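Local coordinates for protein cyclopropane mycolic acid synthase MmaA2 (Mycobacterium tuberculosis, PDB 1TPY) that converts a double bond of mycolic acids into a cis cyclopropane ring by transferring a methylene group from S-adenosyl-L-methionine, contributing to the mycobacterial cell envelope, at residues A[55-60]-A[80-85]; A[131-136]-A[152-157]; A[170-175]-A[180-185]; A[210-215]-A[220-225]. All coordinates share one frame; numbering follows the deposited sequence.

Contact 1: residues A[55-60]-A[80-85]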
loop_
_atom_site.group_PDB
_atom_site.type_symbol
_atom_site.label_atom_id
_atom_site.label_comp_id
_atom_site.label_asym_id
_atom_site.label_seq_id
_atom_site.Cartn_x
_atom_site.Cartn_y
_atom_site.Cartn_z
ATOM N N LEU A 55 9.856 9.377 1.714
ATOM C CA LEU A 55 8.992 10.193 2.558
ATOM C C LEU A 55 8.517 9.367 3.749
ATOM O O LEU A 55 8.585 9.809 4.895
ATOM C CB LEU A 55 7.789 10.693 1.752
ATOM C CG LEU A 55 6.771 11.561 2.498
ATOM C CD1 LEU A 55 7.434 12.867 2.936
ATOM C CD2 LEU A 55 5.572 11.831 1.598
ATOM N N ALA A 56 8.048 8.156 3.470
ATOM C CA ALA A 56 7.563 7.268 4.521
ATOM C C ALA A 56 8.695 6.808 5.437
ATOM O O ALA A 56 8.593 6.886 6.660
ATOM C CB ALA A 56 6.884 6.055 3.897
ATOM N N LEU A 57 9.772 6.323 4.828
ATOM C CA LEU A 57 10.922 5.833 5.564
ATOM C C LEU A 57 11.587 6.905 6.444
ATOM O O LEU A 57 11.955 6.632 7.587
ATOM C CB LEU A 57 11.935 5.246 4.574
ATOM C CG LEU A 57 12.097 3.721 4.485
ATOM C CD1 LEU A 57 10.758 3.012 4.596
ATOM C CD2 LEU A 57 12.791 3.383 3.170
ATOM N N GLY A 58 11.722 8.120 5.918
ATOM C CA GLY A 58 12.356 9.194 6.669
ATOM C C GLY A 58 11.643 9.623 7.939
ATOM O O GLY A 58 12.223 10.310 8.781
ATOM N N LYS A 59 10.388 9.218 8.089
ATOM C CA LYS A 59 9.596 9.577 9.262
ATOM C C LYS A 59 9.747 8.570 10.397
ATOM O O LYS A 59 9.288 8.807 11.515
ATOM C CB LYS A 59 8.119 9.662 8.876
ATOM C CG LYS A 59 7.812 10.693 7.809
ATOM C CD LYS A 59 6.366 10.595 7.352
ATOM C CE LYS A 59 5.984 11.749 6.437
ATOM N NZ LYS A 59 4.517 11.760 6.169
ATOM N N LEU A 60 10.397 7.448 10.106
ATOM C CA LEU A 60 10.569 6.383 11.084
ATOM C C LEU A 60 11.738 6.554 12.041
ATOM O O LEU A 60 11.731 5.992 13.137
ATOM C CB LEU A 60 10.696 5.039 10.356
ATOM C CG LEU A 60 9.436 4.591 9.609
ATOM C CD1 LEU A 60 9.714 3.315 8.845
ATOM C CD2 LEU A 60 8.303 4.386 10.605
ATOM N N ARG A 80 14.151 -2.813 -0.248
ATOM C CA ARG A 80 15.438 -2.679 -0.912
ATOM C C ARG A 80 15.963 -1.254 -0.772
ATOM O O ARG A 80 17.162 -1.046 -0.584
ATOM C CB ARG A 80 15.324 -3.057 -2.389
ATOM C CG ARG A 80 15.029 -4.539 -2.624
ATOM C CD ARG A 80 15.309 -4.929 -4.076
ATOM N NE ARG A 80 14.470 -4.199 -5.029
ATOM C CZ ARG A 80 13.218 -4.522 -5.340
ATOM N NH1 ARG A 80 12.635 -5.578 -4.783
ATOM N NH2 ARG A 80 12.543 -3.777 -6.204
ATOM N N ARG A 81 15.066 -0.274 -0.859
ATOM C CA ARG A 81 15.461 1.131 -0.729
ATOM C C ARG A 81 15.861 1.446 0.711
ATOM O O ARG A 81 16.762 2.248 0.960
ATOM C CB ARG A 81 14.305 2.049 -1.140
ATOM C CG ARG A 81 14.576 3.545 -0.953
ATOM C CD ARG A 81 15.636 4.075 -1.922
ATOM N NE ARG A 81 15.724 5.534 -1.873
ATOM C CZ ARG A 81 16.613 6.262 -2.544
ATOM N NH1 ARG A 81 17.506 5.672 -3.330
ATOM N NH2 ARG A 81 16.607 7.587 -2.429
ATOM N N ALA A 82 15.189 0.808 1.660
ATOM C CA ALA A 82 15.485 1.033 3.071
ATOM C C ALA A 82 16.901 0.546 3.401
ATOM O O ALA A 82 17.608 1.150 4.211
ATOM C CB ALA A 82 14.458 0.315 3.938
ATOM N N ILE A 83 17.306 -0.550 2.767
ATOM C CA ILE A 83 18.628 -1.116 2.981
ATOM C C ILE A 83 19.720 -0.171 2.506
ATOM O O ILE A 83 20.672 0.117 3.233
ATOM C CB ILE A 83 18.801 -2.432 2.208
ATOM C CG1 ILE A 83 17.836 -3.484 2.755
ATOM C CG2 ILE A 83 20.260 -2.902 2.299
ATOM C CD1 ILE A 83 17.910 -4.801 2.030
ATOM N N ALA A 84 19.577 0.294 1.269
ATOM C CA ALA A 84 20.544 1.191 0.648
ATOM C C ALA A 84 20.597 2.580 1.278
ATOM O O ALA A 84 21.674 3.109 1.554
ATOM C CB ALA A 84 20.241 1.317 -0.836
ATOM N N GLN A 85 19.433 3.165 1.516
ATOM C CA GLN A 85 19.372 4.505 2.072
ATOM C C GLN A 85 19.500 4.611 3.601
ATOM O O GLN A 85 19.978 5.623 4.108
ATOM C CB GLN A 85 18.077 5.176 1.621
ATOM C CG GLN A 85 18.151 6.686 1.632
ATOM C CD GLN A 85 18.874 7.251 0.417
ATOM O OE1 GLN A 85 19.708 6.585 -0.203
ATOM N NE2 GLN A 85 18.566 8.494 0.086
#
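L57, near the end of helix 45-57, reaches across to A82 on helix 77-86, and almost the whole contact rests on one of its two methyl groups. CD2 lies 3.6 Å from A82 CB and just as near A82 CA, so the branch settles against the small residue instead of meeting only its methyl. The fork itself, CG, stays farther back, 4.2 Å from A82 CB. L57 has an unusual shape: chi1 is -106°, away from the staggered positions, and the twist about CB-CG (chi2 39°) carries CD2 over to the facing helix. The same methyl just grazes the next residue back along that helix, with L57 CD2 4.5 Å from R81 CG. R81 takes little further part. Its CG stands anti to the backbone N (chi1 176°), and its guanidinium runs on to a salt bridge with D54, one turn back on the first helix, while Q85 CD lies 3.7 Å above the plane of the R81 guanidinium, offset toward its rim. The two helices are thus tied by an apolar touch on the inside and an ionic link beside it. Beneath both lies strand 67-71, whose L68 side chain touches L57, L60 and A82, placing the two helices on one face of the sheet. With about 101 Å² buried in all, the touch between L57 CD2 and the CB and CA of A82 is apolar, and the polar link between the helices is the R81 to D54 salt bridge.

Contact 2: residues A[131-136]-A[152-157]. With SAH (S-adenosyl-L-homocysteine), chain C.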
loop_
_atom_site.group_PDB
_atom_site.type_symbol
_atom_site.label_atom_id
_atom_site.label_comp_id
_atom_site.label_asym_id
_atom_site.label_seq_id
_atom_site.Cartn_x
_atom_site.Cartn_y
_atom_site.Cartn_z
ATOM N N ASP A 131 12.242 -3.122 15.015
ATOM C CA ASP A 131 12.503 -1.754 15.451
ATOM C C ASP A 131 11.567 -0.704 14.887
ATOM O O ASP A 131 11.197 0.241 15.578
ATOM C CB ASP A 131 13.945 -1.403 15.131
ATOM C CG ASP A 131 14.915 -2.307 15.854
ATOM O OD1 ASP A 131 15.798 -2.895 15.196
ATOM O OD2 ASP A 131 14.776 -2.430 17.090
ATOM N N ARG A 132 11.182 -0.865 13.631
ATOM C CA ARG A 132 10.279 0.083 13.006
ATOM C C ARG A 132 9.380 -0.672 12.040
ATOM O O ARG A 132 9.711 -1.779 11.612
ATOM C CB ARG A 132 11.082 1.155 12.272
ATOM C CG ARG A 132 11.917 2.052 13.191
ATOM C CD ARG A 132 11.034 2.976 14.030
ATOM N NE ARG A 132 11.816 3.921 14.828
ATOM C CZ ARG A 132 12.455 3.616 15.955
ATOM N NH1 ARG A 132 12.409 2.381 16.443
ATOM N NH2 ARG A 132 13.157 4.547 16.587
ATOM N N ILE A 133 8.231 -0.089 11.720
ATOM C CA ILE A 133 7.300 -0.721 10.806
ATOM C C ILE A 133 6.802 0.256 9.755
ATOM O O ILE A 133 6.434 1.391 10.069
ATOM C CB ILE A 133 6.050 -1.277 11.534
ATOM C CG1 ILE A 133 6.450 -2.314 12.584
ATOM C CG2 ILE A 133 5.107 -1.919 10.523
ATOM C CD1 ILE A 133 5.319 -2.662 13.536
ATOM N N VAL A 134 6.819 -0.187 8.504
ATOM C CA VAL A 134 6.297 0.615 7.417
ATOM C C VAL A 134 5.238 -0.248 6.735
ATOM O O VAL A 134 5.416 -1.457 6.562
ATOM C CB VAL A 134 7.386 1.006 6.388
ATOM C CG1 VAL A 134 7.986 -0.227 5.752
ATOM C CG2 VAL A 134 6.780 1.911 5.329
ATOM N N SER A 135 4.117 0.362 6.394
ATOM C CA SER A 135 3.052 -0.357 5.716
ATOM C C SER A 135 2.396 0.638 4.784
ATOM O O SER A 135 1.785 1.613 5.223
ATOM C CB SER A 135 2.025 -0.901 6.712
ATOM O OG SER A 135 1.082 -1.708 6.031
ATOM N N ILE A 136 2.531 0.377 3.494
ATOM C CA ILE A 136 1.996 1.257 2.478
ATOM C C ILE A 136 1.005 0.538 1.581
ATOM O O ILE A 136 1.365 -0.410 0.887
ATOM C CB ILE A 136 3.151 1.810 1.616
ATOM C CG1 ILE A 136 4.156 2.528 2.518
ATOM C CG2 ILE A 136 2.610 2.732 0.533
ATOM C CD1 ILE A 136 5.475 2.823 1.847
ATOM N N ALA A 152 -2.656 -3.547 17.805
ATOM C CA ALA A 152 -2.193 -4.199 19.027
ATOM C C ALA A 152 -0.900 -4.964 18.723
ATOM O O ALA A 152 0.062 -4.908 19.494
ATOM C CB ALA A 152 -3.268 -5.150 19.568
ATOM N N ARG A 153 -0.878 -5.665 17.591
ATOM C CA ARG A 153 0.298 -6.436 17.189
ATOM C C ARG A 153 1.493 -5.534 16.879
ATOM O O ARG A 153 2.620 -5.801 17.303
ATOM C CB ARG A 153 -0.019 -7.283 15.954
ATOM C CG ARG A 153 1.111 -8.221 15.562
ATOM C CD ARG A 153 1.408 -9.198 16.690
ATOM N NE ARG A 153 0.249 -10.028 16.989
ATOM C CZ ARG A 153 -0.160 -11.039 16.232
ATOM N NH1 ARG A 153 0.499 -11.358 15.126
ATOM N NH2 ARG A 153 -1.242 -11.719 16.567
ATOM N N ALA A 154 1.241 -4.473 16.118
ATOM C CA ALA A 154 2.288 -3.526 15.755
ATOM C C ALA A 154 2.870 -2.931 17.023
ATOM O O ALA A 154 4.081 -2.763 17.143
ATOM C CB ALA A 154 1.712 -2.422 14.879
ATOM N N HIS A 155 1.991 -2.625 17.970
ATOM C CA HIS A 155 2.381 -2.037 19.246
ATOM C C HIS A 155 3.161 -3.072 20.055
ATOM O O HIS A 155 4.135 -2.750 20.737
ATOM C CB HIS A 155 1.117 -1.591 19.998
ATOM C CG HIS A 155 1.382 -0.711 21.182
ATOM N ND1 HIS A 155 1.853 -1.194 22.383
ATOM C CD2 HIS A 155 1.237 0.626 21.345
ATOM C CE1 HIS A 155 1.988 -0.194 23.235
ATOM N NE2 HIS A 155 1.621 0.920 22.630
ATOM N N LYS A 156 2.730 -4.323 19.957
ATOM C CA LYS A 156 3.374 -5.408 20.676
ATOM C C LYS A 156 4.803 -5.671 20.196
ATOM O O LYS A 156 5.717 -5.808 21.010
ATOM C CB LYS A 156 2.549 -6.693 20.530
ATOM C CG LYS A 156 3.042 -7.867 21.368
ATOM C CD LYS A 156 2.923 -7.552 22.856
ATOM C CE LYS A 156 3.167 -8.778 23.728
ATOM N NZ LYS A 156 2.943 -8.485 25.181
ATOM N N ILE A 157 5.002 -5.727 18.879
ATOM C CA ILE A 157 6.330 -6.027 18.351
ATOM C C ILE A 157 7.324 -4.872 18.273
ATOM O O ILE A 157 8.518 -5.101 18.081
ATOM C CB ILE A 157 6.245 -6.710 16.960
ATOM C CG1 ILE A 157 5.742 -5.729 15.902
ATOM C CG2 ILE A 157 5.309 -7.911 17.036
ATOM C CD1 ILE A 157 5.656 -6.337 14.508
HETATM N N SAH C . 3.564 -1.876 0.044
HETATM C CA SAH C . 3.724 -2.162 -1.382
HETATM C CB SAH C . 2.584 -3.066 -1.918
HETATM C CG SAH C . 1.144 -2.585 -1.743
HETATM S SD SAH C . -0.081 -3.731 -2.430
HETATM C C SAH C . 3.782 -0.868 -2.194
HETATM O O SAH C . 3.523 0.202 -1.614
HETATM O OXT SAH C . 4.069 -0.936 -3.404
HETATM C "C5'" SAH C . -0.857 -4.405 -0.937
HETATM C "C4'" SAH C . 0.119 -5.326 -0.188
HETATM O "O4'" SAH C . -0.302 -5.610 1.168
HETATM C "C3'" SAH C . 0.315 -6.682 -0.863
HETATM O "O3'" SAH C . 1.712 -7.023 -0.831
HETATM C "C2'" SAH C . -0.508 -7.615 -0.023
HETATM O "O2'" SAH C . -0.068 -8.978 -0.157
HETATM C "C1'" SAH C . -0.299 -7.035 1.338
HETATM N N9 SAH C . -1.322 -7.461 2.382
HETATM C C8 SAH C . -2.679 -7.404 2.390
HETATM N N7 SAH C . -3.271 -7.850 3.452
HETATM C C5 SAH C . -2.191 -8.252 4.244
HETATM C C6 SAH C . -2.086 -8.832 5.538
HETATM N N6 SAH C . -3.149 -9.119 6.286
HETATM N N1 SAH C . -0.829 -9.104 6.024
HETATM C C2 SAH C . 0.258 -8.817 5.270
HETATM N N3 SAH C . 0.285 -8.274 4.043
HETATM C C4 SAH C . -0.993 -8.014 3.589
#
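I133 meets A154 and I157 through its terminal methyl, and the flat groups stand to the side of that meeting. D131 O lies in the plane of the R132 guanidinium, with R132 NH1 giving a hydrogen bond of 2.6 Å to that oxygen; seen from the carbonyl, the donor sits well above the plane, 45° out of it. The imidazole of H155, which takes no part across the contact, pairs edge-to-face with the ring of F220. In the contact proper, I133 CD1 does all the touching. It lies 3.8 Å from I157 CD1 and 3.9 Å from A154 CB, filling the angle between two residues one helical turn apart. A backbone atom joins in, since I133 CD1 is also 3.8 Å from A154 O. The isoleucines cross at about a right angle. I157 reaches in because its CG1 stands between the backbone N and the carbonyl carbon (chi1 69°), which sends CD1 to the strand. At the other end of the strand, the backbone serves the cofactor site: I136 O accepts a hydrogen bond of 2.8 Å from SAH N, and I136 CG2 comes to 3.4 Å from SAH O. Strand 132-136 runs in the middle of the sheet, between the parallel strands 67-71 and 163-171. Helix 147-157 covers one face and leads on to 163-171, a beta-alpha-beta crossover of the Rossmann-like methyltransferase fold; there I133 also touches I71 and L164, and I157 touches L69. Over the opposite face, I136 packs against K52 and A56 of helix 45-57.

Contact 3: residues A[170-175]-A[180-185]; sequences TGLTRQ and HGLPLT
The short helix 174-179 is bracketed by this contact, in which L172 and R174 at its start meet H180, L182 and L184 just past its end. T173 is the N-cap, and at the far end G181, with positive phi, forms the Schellman motif that ends the helix; the loop after it passes near the start. L172 CD2 is the meeting point of one cluster: it lies 3.6 Å from H180 CD2, approaching the imidazole obliquely, and 4.2 Å from L182 CD2. Both partners cross L172 at about a right angle. A second touch joins R174 to L184. The arginine chain is extended at first and then bends at chi3 (68°), carrying the guanidinium over to the leucine, where NH1 lies 3.4 Å and NH2 3.7 Å from L184 CD1. L184 is itself the centre of an inverse gamma turn, and T185 caps the next helix by bonding to L188 N. M177, on the helix between, touches both L172 and L184. What holds the two ends of this surface excursion together directly is van der Waals packing, including a guanidinium in oblique contact with a methyl, while the hydroxyls of T173 and T185 serve as helix caps instead of bridging the two segments.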
loop_
_atom_site.group_PDB
_atom_site.type_symbol
_atom_site.label_atom_id
_atom_site.label_comp_id
_atom_site.label_asym_id
_atom_site.label_seq_id
_atom_site.Cartn_x
_atom_site.Cartn_y
_atom_site.Cartn_z
ATOM N N THR A 170 -7.809 6.461 2.576
ATOM C CA THR A 170 -8.842 6.717 3.563
ATOM C C THR A 170 -10.055 7.227 2.808
ATOM O O THR A 170 -9.928 7.996 1.853
ATOM C CB THR A 170 -8.415 7.775 4.606
ATOM O OG1 THR A 170 -8.067 8.990 3.940
ATOM C CG2 THR A 170 -7.220 7.288 5.412
ATOM N N GLY A 171 -11.230 6.770 3.213
ATOM C CA GLY A 171 -12.439 7.220 2.564
ATOM C C GLY A 171 -13.041 8.299 3.436
ATOM O O GLY A 171 -12.882 8.277 4.657
ATOM N N LEU A 172 -13.700 9.267 2.818
ATOM C CA LEU A 172 -14.341 10.324 3.581
ATOM C C LEU A 172 -15.591 9.738 4.215
ATOM O O LEU A 172 -16.199 8.829 3.660
ATOM C CB LEU A 172 -14.763 11.477 2.667
ATOM C CG LEU A 172 -13.777 12.597 2.353
ATOM C CD1 LEU A 172 -12.570 12.061 1.593
ATOM C CD2 LEU A 172 -14.509 13.658 1.540
ATOM N N THR A 173 -15.967 10.247 5.379
ATOM C CA THR A 173 -17.185 9.786 6.023
ATOM C C THR A 173 -18.302 10.387 5.175
ATOM O O THR A 173 -18.041 11.223 4.306
ATOM C CB THR A 173 -17.304 10.329 7.456
ATOM O OG1 THR A 173 -17.278 11.765 7.428
ATOM C CG2 THR A 173 -16.140 9.822 8.316
ATOM N N ARG A 174 -19.539 9.970 5.414
ATOM C CA ARG A 174 -20.654 10.509 4.650
ATOM C C ARG A 174 -20.774 12.005 4.927
ATOM O O ARG A 174 -21.097 12.787 4.036
ATOM C CB ARG A 174 -21.954 9.799 5.032
ATOM C CG ARG A 174 -21.949 8.296 4.761
ATOM C CD ARG A 174 -23.152 7.599 5.404
ATOM N NE ARG A 174 -24.420 7.976 4.785
ATOM C CZ ARG A 174 -24.752 7.691 3.529
ATOM N NH1 ARG A 174 -25.927 8.075 3.049
ATOM N NH2 ARG A 174 -23.912 7.018 2.753
ATOM N N GLN A 175 -20.498 12.402 6.164
ATOM C CA GLN A 175 -20.602 13.809 6.538
ATOM C C GLN A 175 -19.524 14.636 5.852
ATOM O O GLN A 175 -19.784 15.754 5.414
ATOM C CB GLN A 175 -20.512 13.972 8.063
ATOM C CG GLN A 175 -20.696 15.417 8.564
ATOM C CD GLN A 175 -22.013 16.043 8.109
ATOM O OE1 GLN A 175 -22.030 17.119 7.514
ATOM N NE2 GLN A 175 -23.121 15.367 8.387
ATOM N N HIS A 180 -17.963 18.560 1.784
ATOM C CA HIS A 180 -17.266 18.888 0.542
ATOM C C HIS A 180 -18.170 18.997 -0.685
ATOM O O HIS A 180 -17.680 19.180 -1.793
ATOM C CB HIS A 180 -16.168 17.852 0.268
ATOM C CG HIS A 180 -14.980 17.968 1.174
ATOM N ND1 HIS A 180 -14.080 19.010 1.092
ATOM C CD2 HIS A 180 -14.535 17.166 2.172
ATOM C CE1 HIS A 180 -13.133 18.845 1.999
ATOM N NE2 HIS A 180 -13.386 17.734 2.667
ATOM N N GLY A 181 -19.479 18.885 -0.489
ATOM C CA GLY A 181 -20.408 18.977 -1.608
ATOM C C GLY A 181 -20.271 17.877 -2.652
ATOM O O GLY A 181 -20.508 18.110 -3.837
ATOM N N LEU A 182 -19.886 16.681 -2.214
ATOM C CA LEU A 182 -19.715 15.524 -3.100
ATOM C C LEU A 182 -20.966 14.649 -3.014
ATOM O O LEU A 182 -21.277 14.118 -1.957
ATOM C CB LEU A 182 -18.479 14.721 -2.671
ATOM C CG LEU A 182 -17.092 15.084 -3.222
ATOM C CD1 LEU A 182 -16.978 16.560 -3.565
ATOM C CD2 LEU A 182 -16.048 14.671 -2.202
ATOM N N PRO A 183 -21.690 14.477 -4.134
ATOM C CA PRO A 183 -22.919 13.668 -4.163
ATOM C C PRO A 183 -22.769 12.147 -4.198
ATOM O O PRO A 183 -21.824 11.613 -4.780
ATOM C CB PRO A 183 -23.623 14.181 -5.411
ATOM C CG PRO A 183 -22.455 14.380 -6.346
ATOM C CD PRO A 183 -21.453 15.109 -5.447
ATOM N N LEU A 184 -23.728 11.461 -3.584
ATOM C CA LEU A 184 -23.747 10.003 -3.568
ATOM C C LEU A 184 -24.487 9.581 -4.835
ATOM O O LEU A 184 -25.704 9.432 -4.831
ATOM C CB LEU A 184 -24.490 9.488 -2.328
ATOM C CG LEU A 184 -23.836 9.779 -0.973
ATOM C CD1 LEU A 184 -24.811 9.481 0.167
ATOM C CD2 LEU A 184 -22.570 8.942 -0.841
ATOM N N THR A 185 -23.742 9.389 -5.914
ATOM C CA THR A 185 -24.323 9.022 -7.198
ATOM C C THR A 185 -24.421 7.519 -7.413
ATOM O O THR A 185 -23.725 6.739 -6.764
ATOM C CB THR A 185 -23.491 9.600 -8.344
ATOM O OG1 THR A 185 -22.210 8.955 -8.370
ATOM C CG2 THR A 185 -23.298 11.108 -8.151
#

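Contact 4: residues A[210-215]-A[220-225]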
loop_
_atom_site.group_PDB
_atom_site.type_symbol
_atom_site.label_atom_id
_atom_site.label_comp_id
_atom_site.label_asym_id
_atom_site.label_seq_id
_atom_site.Cartn_x
_atom_site.Cartn_y
_atom_site.Cartn_z
ATOM N N MET A 210 -11.271 6.430 11.980
ATOM C CA MET A 210 -11.097 5.023 12.345
ATOM C C MET A 210 -9.640 4.724 12.678
ATOM O O MET A 210 -9.351 4.053 13.668
ATOM C CB MET A 210 -11.559 4.104 11.213
ATOM C CG MET A 210 -13.065 3.902 11.129
ATOM S SD MET A 210 -13.521 2.929 9.660
ATOM C CE MET A 210 -12.496 1.510 9.930
ATOM N N VAL A 211 -8.727 5.215 11.839
ATOM C CA VAL A 211 -7.294 5.016 12.056
ATOM C C VAL A 211 -6.859 5.704 13.351
ATOM O O VAL A 211 -6.177 5.105 14.183
ATOM C CB VAL A 211 -6.458 5.595 10.888
ATOM C CG1 VAL A 211 -4.970 5.488 11.208
ATOM C CG2 VAL A 211 -6.770 4.848 9.601
ATOM N N GLU A 212 -7.259 6.962 13.515
ATOM C CA GLU A 212 -6.903 7.733 14.710
ATOM C C GLU A 212 -7.413 7.079 15.986
ATOM O O GLU A 212 -6.649 6.820 16.910
ATOM C CB GLU A 212 -7.478 9.152 14.637
ATOM C CG GLU A 212 -7.050 9.945 13.419
ATOM C CD GLU A 212 -7.662 11.338 13.401
ATOM O OE1 GLU A 212 -8.896 11.457 13.598
ATOM O OE2 GLU A 212 -6.915 12.309 13.184
ATOM N N GLU A 213 -8.715 6.824 16.030
ATOM C CA GLU A 213 -9.339 6.227 17.194
ATOM C C GLU A 213 -8.792 4.850 17.557
ATOM O O GLU A 213 -8.439 4.611 18.708
ATOM C CB GLU A 213 -10.851 6.148 16.981
ATOM C CG GLU A 213 -11.507 7.513 16.838
ATOM C CD GLU A 213 -13.000 7.413 16.626
ATOM O OE1 GLU A 213 -13.526 6.279 16.614
ATOM O OE2 GLU A 213 -13.650 8.465 16.472
ATOM N N GLN A 214 -8.727 3.950 16.580
ATOM C CA GLN A 214 -8.228 2.598 16.821
ATOM C C GLN A 214 -6.766 2.584 17.246
ATOM O O GLN A 214 -6.386 1.850 18.154
ATOM C CB GLN A 214 -8.391 1.740 15.568
ATOM C CG GLN A 214 -9.832 1.392 15.212
ATOM C CD GLN A 214 -10.463 0.388 16.170
ATOM O OE1 GLN A 214 -11.551 -0.124 15.909
ATOM N NE2 GLN A 214 -9.783 0.102 17.282
ATOM N N SER A 215 -5.943 3.400 16.599
ATOM C CA SER A 215 -4.529 3.437 16.941
ATOM C C SER A 215 -4.311 4.124 18.283
ATOM O O SER A 215 -3.334 3.841 18.975
ATOM C CB SER A 215 -3.724 4.151 15.849
ATOM O OG SER A 215 -4.062 5.522 15.768
ATOM N N PHE A 220 -0.917 4.339 20.527
ATOM C CA PHE A 220 -0.111 5.096 19.574
ATOM C C PHE A 220 -0.515 6.567 19.603
ATOM O O PHE A 220 -1.678 6.902 19.833
ATOM C CB PHE A 220 -0.296 4.598 18.130
ATOM C CG PHE A 220 0.288 3.236 17.854
ATOM C CD1 PHE A 220 -0.507 2.098 17.910
ATOM C CD2 PHE A 220 1.626 3.097 17.500
ATOM C CE1 PHE A 220 0.023 0.835 17.612
ATOM C CE2 PHE A 220 2.164 1.846 17.202
ATOM C CZ PHE A 220 1.360 0.711 17.257
ATOM N N THR A 221 0.461 7.435 19.367
ATOM C CA THR A 221 0.230 8.873 19.307
ATOM C C THR A 221 0.426 9.275 17.845
ATOM O O THR A 221 1.467 8.961 17.253
ATOM C CB THR A 221 1.256 9.661 20.157
ATOM O OG1 THR A 221 0.990 9.456 21.548
ATOM C CG2 THR A 221 1.181 11.150 19.846
ATOM N N LEU A 222 -0.569 9.940 17.261
ATOM C CA LEU A 222 -0.461 10.392 15.875
ATOM C C LEU A 222 0.363 11.673 15.884
ATOM O O LEU A 222 -0.150 12.749 16.194
ATOM C CB LEU A 222 -1.842 10.682 15.273
ATOM C CG LEU A 222 -1.843 11.207 13.826
ATOM C CD1 LEU A 222 -1.206 10.194 12.879
ATOM C CD2 LEU A 222 -3.262 11.489 13.391
ATOM N N THR A 223 1.644 11.557 15.555
ATOM C CA THR A 223 2.505 12.725 15.550
ATOM C C THR A 223 2.315 13.511 14.264
ATOM O O THR A 223 2.727 14.662 14.165
ATOM C CB THR A 223 3.984 12.326 15.713
ATOM O OG1 THR A 223 4.402 11.552 14.589
ATOM C CG2 THR A 223 4.163 11.490 16.975
ATOM N N ARG A 224 1.669 12.892 13.282
ATOM C CA ARG A 224 1.433 13.571 12.016
ATOM C C ARG A 224 0.653 12.760 11.005
ATOM O O ARG A 224 0.884 11.565 10.847
ATOM C CB ARG A 224 2.760 13.969 11.367
ATOM C CG ARG A 224 2.603 14.646 10.015
ATOM C CD ARG A 224 3.933 14.709 9.293
ATOM N NE ARG A 224 3.814 15.304 7.968
ATOM C CZ ARG A 224 3.833 16.609 7.720
ATOM N NH1 ARG A 224 3.713 17.045 6.471
ATOM N NH2 ARG A 224 3.987 17.478 8.713
ATOM N N ARG A 225 -0.275 13.433 10.335
ATOM C CA ARG A 225 -1.064 12.842 9.265
ATOM C C ARG A 225 -0.787 13.716 8.047
ATOM O O ARG A 225 -0.956 14.934 8.102
ATOM C CB ARG A 225 -2.571 12.860 9.557
ATOM C CG ARG A 225 -3.389 12.340 8.364
ATOM C CD ARG A 225 -4.884 12.228 8.639
ATOM N NE ARG A 225 -5.528 13.527 8.807
ATOM C CZ ARG A 225 -5.817 14.362 7.814
ATOM N NH1 ARG A 225 -5.523 14.042 6.558
ATOM N NH2 ARG A 225 -6.401 15.524 8.077
HETATM O O HOH W 1 -5.441 13.446 11.472
HETATM O O HOH W 2 -2.865 7.800 17.304
#
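S215 and F220 face each other across the end of helix 208-218. F220 carries CG beside its backbone N and anti to the carbonyl carbon (chi1 -70°), which brings the edge of its ring to S215 O. In S215, OG lies between the backbone N and the carbonyl carbon (chi1 66°), placed for V211 O, which it bonds at 2.7 Å, and for a bridging water; S215 N uses the same V211 oxygen from the opposite face of its plane. L222 extends CD2 toward the outstretched E212, whose OE2 is 3.7 Å from it. The direct polar link is F220 N to S215 O, 2.9 Å long and moderately bent at 147°. That carbonyl oxygen also lies in the plane of the F220 ring, 3.5 Å from CD1. Two waters complete the join. One gives hydrogen bonds to both S215 OG, at 3.0 Å, and F220 O. The other donates to E212 OE2 and accepts from R225 NE at 2.7 Å, sitting at the edge of the guanidinium; it thus mediates between opposite charges that do not touch. F220 and S215 also pack on L285 of strand 278-286, the antiparallel neighbour. This is a tight helix-to-strand connection, leading into the outermost strand 221-227 of the sheet, whose order 3-2-1-4-5-7-6 is the hallmark of class I S-adenosylmethionine-dependent methyltransferases.

In the fold
Contacts 1 and 2 are buried and almost wholly aliphatic, contact 4 is partly buried and adds waters and a backbone bond, and contact 3 lies on the surface, where an arginine and a histidine share the packing. Contact 1 joins two helices over one face of the sheet, whereas contact 2 joins a central strand to a helix on the opposite face; the two touch, among other places, where R132 NE probably bonds L60 O. Contact 4 meets contact 2 through F220 CZ against A154 CB. Contact 3 stands apart, about 33 Å from contact 1 between centres, yet its first segment holds the end of strand 163-171, the neighbour of strand 132-136. Only contact 2 reaches the cofactor.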